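Local coordinates for protein alpha-galactosidase 1 (Saccharomyces cerevisiae, PDB 3LRK) that hydrolyses terminal, non-reducing alpha-D-galactose residues from alpha-galactosides such as galactose oligosaccharides and galactomannans, at residues Ser308-Asn320 against Tyr428-Gly441. The protein carries 1 engineered substitution. Sequence-based numbering, arbitrary orientation.
Sequences SQASVIAINQDSN and YKDGLSKNDTRLFG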
ATOM      1  N   SER A 308      34.951  -1.426  22.230  1.00 26.26           N
ATOM      2  CA  SER A 308      36.045  -2.365  22.439  1.00 27.18           C
ATOM      3  C   SER A 308      35.620  -3.650  23.154  1.00 27.52           C
ATOM      4  O   SER A 308      36.468  -4.475  23.493  1.00 27.58           O
ATOM      5  CB  SER A 308      37.199  -1.679  23.187  1.00 26.89           C
ATOM      6  OG  SER A 308      36.910  -1.595  24.569  1.00 29.30           O
ATOM      7  N   GLN A 309      34.315  -3.839  23.359  1.00 27.88           N
ATOM      8  CA  GLN A 309      33.823  -5.054  24.025  1.00 28.21           C
ATOM      9  C   GLN A 309      33.916  -6.281  23.110  1.00 27.97           C
ATOM     10  O   GLN A 309      33.007  -6.560  22.308  1.00 28.20           O
ATOM     11  CB  GLN A 309      32.407  -4.857  24.590  1.00 28.13           C
ATOM     12  CG  GLN A 309      31.907  -6.007  25.512  1.00 29.78           C
ATOM     13  CD  GLN A 309      32.565  -6.011  26.900  1.00 30.39           C
ATOM     14  OE1 GLN A 309      33.490  -5.246  27.164  1.00 31.97           O
ATOM     15  NE2 GLN A 309      32.082  -6.876  27.784  1.00 28.95           N
ATOM     16  N   ALA A 310      35.018  -7.017  23.260  1.00 27.17           N
ATOM     17  CA  ALA A 310      35.325  -8.195  22.449  1.00 26.35           C
ATOM     18  C   ALA A 310      34.216  -9.241  22.448  1.00 25.91           C
ATOM     19  O   ALA A 310      33.944  -9.849  21.420  1.00 25.23           O
ATOM     20  CB  ALA A 310      36.641  -8.817  22.899  1.00 26.56           C
ATOM     21  N   SER A 311      33.581  -9.419  23.603  1.00 25.59           N
ATOM     22  CA  SER A 311      32.506 -10.389  23.810  1.00 26.03           C
ATOM     23  C   SER A 311      31.302 -10.114  22.900  1.00 25.41           C
ATOM     24  O   SER A 311      30.665 -11.034  22.372  1.00 25.32           O
ATOM     25  CB  SER A 311      32.050 -10.301  25.266  1.00 25.78           C
ATOM     26  OG  SER A 311      31.561 -11.550  25.695  1.00 31.18           O
ATOM     27  N   VAL A 312      30.987  -8.837  22.740  1.00 24.86           N
ATOM     28  CA  VAL A 312      29.842  -8.428  21.930  1.00 24.00           C
ATOM     29  C   VAL A 312      30.174  -8.487  20.430  1.00 23.99           C
ATOM     30  O   VAL A 312      29.345  -8.930  19.623  1.00 24.09           O
ATOM     31  CB  VAL A 312      29.314  -7.045  22.381  1.00 24.05           C
ATOM     32  CG1 VAL A 312      28.232  -6.523  21.440  1.00 23.10           C
ATOM     33  CG2 VAL A 312      28.776  -7.121  23.813  1.00 23.89           C
ATOM     34  N   ILE A 313      31.382  -8.061  20.065  1.00 23.50           N
ATOM     35  CA  ILE A 313      31.887  -8.181  18.687  1.00 23.60           C
ATOM     36  C   ILE A 313      31.929  -9.646  18.217  1.00 23.80           C
ATOM     37  O   ILE A 313      31.612  -9.950  17.057  1.00 23.46           O
ATOM     38  CB  ILE A 313      33.281  -7.520  18.527  1.00 23.39           C
ATOM     39  CG1 ILE A 313      33.215  -6.025  18.868  1.00 24.20           C
ATOM     40  CG2 ILE A 313      33.840  -7.728  17.101  1.00 23.14           C
ATOM     41  CD1 ILE A 313      34.596  -5.341  18.982  1.00 24.35           C
ATOM     42  N   ALA A 314      32.286 -10.552  19.130  1.00 23.35           N
ATOM     43  CA  ALA A 314      32.333 -11.973  18.814  1.00 23.39           C
ATOM     44  C   ALA A 314      30.950 -12.521  18.402  1.00 23.25           C
ATOM     45  O   ALA A 314      30.871 -13.413  17.560  1.00 23.31           O
ATOM     46  CB  ALA A 314      32.904 -12.765  19.987  1.00 22.95           C
ATOM     47  N   ILE A 315      29.884 -11.981  18.996  1.00 23.21           N
ATOM     48  CA  ILE A 315      28.503 -12.281  18.585  1.00 23.42           C
ATOM     49  C   ILE A 315      28.279 -11.859  17.134  1.00 23.66           C
ATOM     50  O   ILE A 315      27.787 -12.646  16.326  1.00 23.46           O
ATOM     51  CB  ILE A 315      27.441 -11.586  19.492  1.00 23.45           C
ATOM     52  CG1 ILE A 315      27.546 -12.064  20.951  1.00 23.62           C
ATOM     53  CG2 ILE A 315      26.003 -11.787  18.941  1.00 23.33           C
ATOM     54  CD1 ILE A 315      27.428 -13.592  21.142  1.00 23.93           C
ATOM     55  N   ASN A 316      28.648 -10.613  16.830  1.00 23.38           N
ATOM     56  CA  ASN A 316      28.481 -10.024  15.505  1.00 23.11           C
ATOM     57  C   ASN A 316      29.296 -10.755  14.456  1.00 23.44           C
ATOM     58  O   ASN A 316      28.883 -10.871  13.308  1.00 23.30           O
ATOM     59  CB  ASN A 316      28.886  -8.546  15.522  1.00 22.67           C
ATOM     60  CG  ASN A 316      28.646  -7.858  14.182  1.00 21.44           C
ATOM     61  OD1 ASN A 316      29.582  -7.623  13.424  1.00 19.90           O
ATOM     62  ND2 ASN A 316      27.385  -7.563  13.878  1.00 21.30           N
ATOM     63  N   GLN A 317      30.444 -11.273  14.880  1.00 23.96           N
ATOM     64  CA  GLN A 317      31.403 -11.910  13.992  1.00 24.24           C
ATOM     65  C   GLN A 317      31.359 -13.430  14.101  1.00 24.79           C
ATOM     66  O   GLN A 317      32.303 -14.110  13.697  1.00 24.31           O
ATOM     67  CB  GLN A 317      32.815 -11.385  14.280  1.00 24.28           C
ATOM     68  CG  GLN A 317      32.993  -9.884  13.994  1.00 24.90           C
ATOM     69  CD  GLN A 317      32.890  -9.549  12.516  1.00 25.19           C
ATOM     70  OE1 GLN A 317      33.659 -10.059  11.699  1.00 24.92           O
ATOM     71  NE2 GLN A 317      31.942  -8.678  12.164  1.00 25.15           N
ATOM     72  N   ASP A 318      30.254 -13.957  14.629  1.00 25.14           N
ATOM     73  CA  ASP A 318      30.035 -15.401  14.663  1.00 25.72           C
ATOM     74  C   ASP A 318      30.195 -15.984  13.254  1.00 26.36           C
ATOM     75  O   ASP A 318      29.670 -15.433  12.287  1.00 25.80           O
ATOM     76  CB  ASP A 318      28.636 -15.723  15.199  1.00 25.45           C
ATOM     77  CG  ASP A 318      28.475 -17.192  15.575  1.00 25.98           C
ATOM     78  OD1 ASP A 318      29.391 -17.736  16.228  1.00 25.28           O
ATOM     79  OD2 ASP A 318      27.443 -17.804  15.217  1.00 25.27           O
ATOM     80  N   SER A 319      30.915 -17.092  13.127  1.00 26.70           N
ATOM     81  CA  SER A 319      31.071 -17.692  11.810  1.00 28.08           C
ATOM     82  C   SER A 319      29.736 -18.324  11.406  1.00 27.95           C
ATOM     83  O   SER A 319      28.956 -18.735  12.262  1.00 27.78           O
ATOM     84  CB  SER A 319      32.235 -18.681  11.764  1.00 28.23           C
ATOM     85  OG  SER A 319      32.102 -19.650  12.771  1.00 31.63           O
ATOM     86  N   ASN A 320      29.451 -18.335  10.107  1.00 28.47           N
ATOM     87  CA  ASN A 320      28.144 -18.805   9.612  1.00 29.28           C
ATOM     88  C   ASN A 320      26.991 -18.055  10.286  1.00 28.79           C
ATOM     89  O   ASN A 320      25.925 -18.618  10.548  1.00 29.10           O
ATOM     90  CB  ASN A 320      28.016 -20.331   9.779  1.00 29.94           C
ATOM     91  CG  ASN A 320      29.200 -21.080   9.188  1.00 31.62           C
ATOM     92  OD1 ASN A 320      29.536 -20.906   8.011  1.00 34.41           O
ATOM     93  ND2 ASN A 320      29.846 -21.913  10.005  1.00 31.65           N
ATOM     94  N   TYR A 428      38.182 -14.386  16.050  1.00 36.75           N
ATOM     95  CA  TYR A 428      37.084 -14.633  16.976  1.00 36.78           C
ATOM     96  C   TYR A 428      36.717 -16.118  17.048  1.00 37.34           C
ATOM     97  O   TYR A 428      36.495 -16.646  18.138  1.00 37.16           O
ATOM     98  CB  TYR A 428      35.882 -13.735  16.656  1.00 35.96           C
ATOM     99  CG  TYR A 428      36.159 -12.285  16.992  1.00 34.50           C
ATOM    100  CD1 TYR A 428      36.311 -11.326  15.985  1.00 33.47           C
ATOM    101  CD2 TYR A 428      36.310 -11.881  18.322  1.00 32.74           C
ATOM    102  CE1 TYR A 428      36.595  -9.989  16.298  1.00 32.57           C
ATOM    103  CE2 TYR A 428      36.584 -10.557  18.651  1.00 32.23           C
ATOM    104  CZ  TYR A 428      36.726  -9.613  17.638  1.00 33.01           C
ATOM    105  OH  TYR A 428      36.997  -8.302  17.977  1.00 32.08           O
ATOM    106  N   LYS A 429      36.694 -16.788  15.895  1.00 38.50           N
ATOM    107  CA  LYS A 429      36.408 -18.228  15.820  1.00 39.78           C
ATOM    108  C   LYS A 429      37.363 -19.027  16.704  1.00 40.37           C
ATOM    109  O   LYS A 429      36.930 -19.785  17.584  1.00 40.45           O
ATOM    110  CB  LYS A 429      36.498 -18.732  14.373  1.00 40.00           C
ATOM    111  CG  LYS A 429      35.696 -20.010  14.103  1.00 41.67           C
ATOM    112  CD  LYS A 429      36.233 -20.793  12.895  1.00 43.79           C
ATOM    113  CE  LYS A 429      36.862 -22.127  13.333  1.00 45.59           C
ATOM    114  NZ  LYS A 429      37.759 -22.757  12.308  1.00 45.67           N
ATOM    115  N   ASP A 430      38.661 -18.834  16.474  1.00 40.97           N
ATOM    116  CA  ASP A 430      39.702 -19.540  17.220  1.00 41.55           C
ATOM    117  C   ASP A 430      39.644 -19.250  18.720  1.00 41.70           C
ATOM    118  O   ASP A 430      39.729 -20.175  19.531  1.00 41.36           O
ATOM    119  CB  ASP A 430      41.084 -19.212  16.644  1.00 41.79           C
ATOM    120  CG  ASP A 430      41.308 -19.828  15.266  1.00 42.87           C
ATOM    121  OD1 ASP A 430      40.404 -20.528  14.747  1.00 44.08           O
ATOM    122  OD2 ASP A 430      42.398 -19.615  14.696  1.00 43.77           O
ATOM    123  N   GLY A 431      39.478 -17.973  19.076  1.00 41.80           N
ATOM    124  CA  GLY A 431      39.327 -17.557  20.470  1.00 41.99           C
ATOM    125  C   GLY A 431      38.207 -18.278  21.206  1.00 42.48           C
ATOM    126  O   GLY A 431      38.398 -18.741  22.336  1.00 42.54           O
ATOM    127  N   LEU A 432      37.041 -18.377  20.564  1.00 42.68           N
ATOM    128  CA  LEU A 432      35.872 -19.053  21.145  1.00 43.12           C
ATOM    129  C   LEU A 432      36.126 -20.546  21.394  1.00 43.71           C
ATOM    130  O   LEU A 432      35.682 -21.094  22.406  1.00 43.55           O
ATOM    131  CB  LEU A 432      34.624 -18.851  20.273  1.00 42.69           C
ATOM    132  CG  LEU A 432      34.023 -17.436  20.191  1.00 41.70           C
ATOM    133  CD1 LEU A 432      33.114 -17.298  18.981  1.00 40.80           C
ATOM    134  CD2 LEU A 432      33.288 -17.027  21.468  1.00 39.81           C
ATOM    135  N   SER A 433      36.849 -21.180  20.470  1.00 44.66           N
ATOM    136  CA  SER A 433      37.250 -22.591  20.586  1.00 45.60           C
ATOM    137  C   SER A 433      38.158 -22.828  21.789  1.00 46.02           C
ATOM    138  O   SER A 433      38.021 -23.831  22.492  1.00 46.19           O
ATOM    139  CB  SER A 433      37.967 -23.047  19.316  1.00 45.56           C
ATOM    140  OG  SER A 433      37.128 -22.938  18.181  1.00 47.13           O
ATOM    141  N   LYS A 434      39.081 -21.897  22.023  1.00 46.45           N
ATOM    142  CA  LYS A 434      40.054 -22.032  23.102  1.00 47.00           C
ATOM    143  C   LYS A 434      39.496 -21.578  24.452  1.00 47.23           C
ATOM    144  O   LYS A 434      40.247 -21.454  25.423  1.00 47.30           O
ATOM    145  CB  LYS A 434      41.350 -21.284  22.756  1.00 47.10           C
ATOM    146  CG  LYS A 434      42.032 -21.805  21.496  1.00 48.02           C
ATOM    147  CD  LYS A 434      43.297 -21.032  21.176  1.00 49.30           C
ATOM    148  CE  LYS A 434      43.871 -21.472  19.838  1.00 50.28           C
ATOM    149  NZ  LYS A 434      44.971 -20.579  19.381  1.00 50.35           N
ATOM    150  N   ASN A 435      38.181 -21.337  24.501  1.00 47.44           N
ATOM    151  CA  ASN A 435      37.485 -20.913  25.720  1.00 47.65           C
ATOM    152  C   ASN A 435      38.031 -19.591  26.284  1.00 47.42           C
ATOM    153  O   ASN A 435      38.063 -19.386  27.504  1.00 47.66           O
ATOM    154  CB  ASN A 435      37.528 -22.035  26.776  1.00 48.07           C
ATOM    155  CG  ASN A 435      36.352 -21.995  27.747  1.00 49.36           C
ATOM    156  OD1 ASN A 435      35.790 -20.934  28.037  1.00 51.67           O
ATOM    157  ND2 ASN A 435      35.984 -23.162  28.267  1.00 50.52           N
ATOM    158  N   ASP A 436      38.453 -18.693  25.391  1.00 46.89           N
ATOM    159  CA  ASP A 436      39.024 -17.406  25.799  1.00 46.32           C
ATOM    160  C   ASP A 436      38.026 -16.589  26.619  1.00 46.13           C
ATOM    161  O   ASP A 436      36.936 -16.254  26.145  1.00 46.02           O
ATOM    162  CB  ASP A 436      39.506 -16.612  24.578  1.00 46.37           C
ATOM    163  CG  ASP A 436      40.492 -15.513  24.941  1.00 45.94           C
ATOM    164  OD1 ASP A 436      40.164 -14.653  25.786  1.00 45.12           O
ATOM    165  OD2 ASP A 436      41.597 -15.502  24.357  1.00 46.24           O
ATOM    166  N   THR A 437      38.421 -16.282  27.853  1.00 45.57           N
ATOM    167  CA  THR A 437      37.579 -15.573  28.822  1.00 45.18           C
ATOM    168  C   THR A 437      37.094 -14.212  28.302  1.00 44.52           C
ATOM    169  O   THR A 437      35.970 -13.782  28.594  1.00 44.51           O
ATOM    170  CB  THR A 437      38.329 -15.415  30.178  1.00 45.36           C
ATOM    171  OG1 THR A 437      38.694 -16.715  30.669  1.00 45.93           O
ATOM    172  CG2 THR A 437      37.462 -14.711  31.228  1.00 45.40           C
ATOM    173  N   ARG A 438      37.939 -13.554  27.515  1.00 43.75           N
ATOM    174  CA  ARG A 438      37.633 -12.225  26.995  1.00 43.04           C
ATOM    175  C   ARG A 438      36.477 -12.211  25.986  1.00 42.11           C
ATOM    176  O   ARG A 438      35.863 -11.165  25.765  1.00 41.94           O
ATOM    177  CB  ARG A 438      38.885 -11.584  26.398  1.00 43.24           C
ATOM    178  CG  ARG A 438      39.998 -11.373  27.414  1.00 44.27           C
ATOM    179  CD  ARG A 438      41.216 -10.683  26.805  1.00 46.39           C
ATOM    180  NE  ARG A 438      41.785 -11.399  25.659  1.00 47.95           N
ATOM    181  CZ  ARG A 438      42.551 -12.485  25.737  1.00 48.84           C
ATOM    182  NH1 ARG A 438      42.848 -13.020  26.916  1.00 50.47           N
ATOM    183  NH2 ARG A 438      43.017 -13.047  24.629  1.00 48.73           N
ATOM    184  N   LEU A 439      36.173 -13.369  25.398  1.00 41.03           N
ATOM    185  CA  LEU A 439      35.117 -13.463  24.383  1.00 40.34           C
ATOM    186  C   LEU A 439      33.773 -13.996  24.902  1.00 40.16           C
ATOM    187  O   LEU A 439      32.782 -13.994  24.172  1.00 40.17           O
ATOM    188  CB  LEU A 439      35.588 -14.297  23.180  1.00 39.86           C
ATOM    189  CG  LEU A 439      36.900 -13.940  22.469  1.00 38.93           C
ATOM    190  CD1 LEU A 439      37.088 -14.832  21.263  1.00 36.93           C
ATOM    191  CD2 LEU A 439      36.958 -12.469  22.060  1.00 37.52           C
ATOM    192  N   PHE A 440      33.732 -14.450  26.152  1.00 39.92           N
ATOM    193  CA  PHE A 440      32.511 -15.042  26.705  1.00 39.84           C
ATOM    194  C   PHE A 440      31.856 -14.215  27.807  1.00 39.95           C
ATOM    195  O   PHE A 440      30.688 -14.426  28.135  1.00 39.94           O
ATOM    196  CB  PHE A 440      32.769 -16.478  27.192  1.00 39.69           C
ATOM    197  CG  PHE A 440      32.900 -17.475  26.081  1.00 39.50           C
ATOM    198  CD1 PHE A 440      34.154 -17.885  25.641  1.00 39.44           C
ATOM    199  CD2 PHE A 440      31.765 -17.995  25.456  1.00 39.17           C
ATOM    200  CE1 PHE A 440      34.281 -18.801  24.602  1.00 38.80           C
ATOM    201  CE2 PHE A 440      31.878 -18.909  24.412  1.00 38.92           C
ATOM    202  CZ  PHE A 440      33.144 -19.319  23.988  1.00 39.42           C
ATOM    203  N   GLY A 441      32.604 -13.258  28.349  1.00 40.08           N
ATOM    204  CA  GLY A 441      32.180 -12.531  29.536  1.00 40.63           C
ATOM    205  C   GLY A 441      32.325 -13.414  30.763  1.00 40.86           C
ATOM    206  O   GLY A 441      33.183 -14.298  30.803  1.00 40.89           O
TER
HETATM  207  O   HOH W   1      34.847  -8.727  26.235  1.00 30.00           O
HETATM  208  O   HOH W   2      30.565 -13.889  22.736  1.00 31.13           O
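Helix 310-316 meets the helical segment 428-441 in a buried, largely apolar contact, with Y428 and L439 set against A310, I313 and A314. It joins the barrel side, through helix 310-316, to the C-terminal beta domain, where 428-441 runs into strand 442-447. Y428 CG stands anti to its own carbonyl carbon (chi1 -70°), which brings the ring obliquely against I313, A314 and Q317, with A310 O near its CE2. A314 CB sits 3.9 Å from Y428 CD2, and Q317 CB the same distance from Y428 CD1. I313 CG2 packs 3.5 Å from Y428 CZ, while the hydroxyl is hydrogen-bonded to M64 O. With an alanine at Y428, a gap beside I313 and A314 is likely to open, and M64 O would lose this partner. L439 CD2 touches A310 CB at 3.8 Å and lies at the ring edge of Y428, in its plane. The polar side is bridged by water. One water links S311 N to R438 O; another donates to S311 O and L439 O. S311 OG adds a weak bond to L439 O, 3.1 Å long. The axes of helix 310-316 and helix 428-433 cross at -115°. This is interdomain packing of a GH27 enzyme, whose (beta/alpha)8 barrel is joined to a C-terminal beta sandwich.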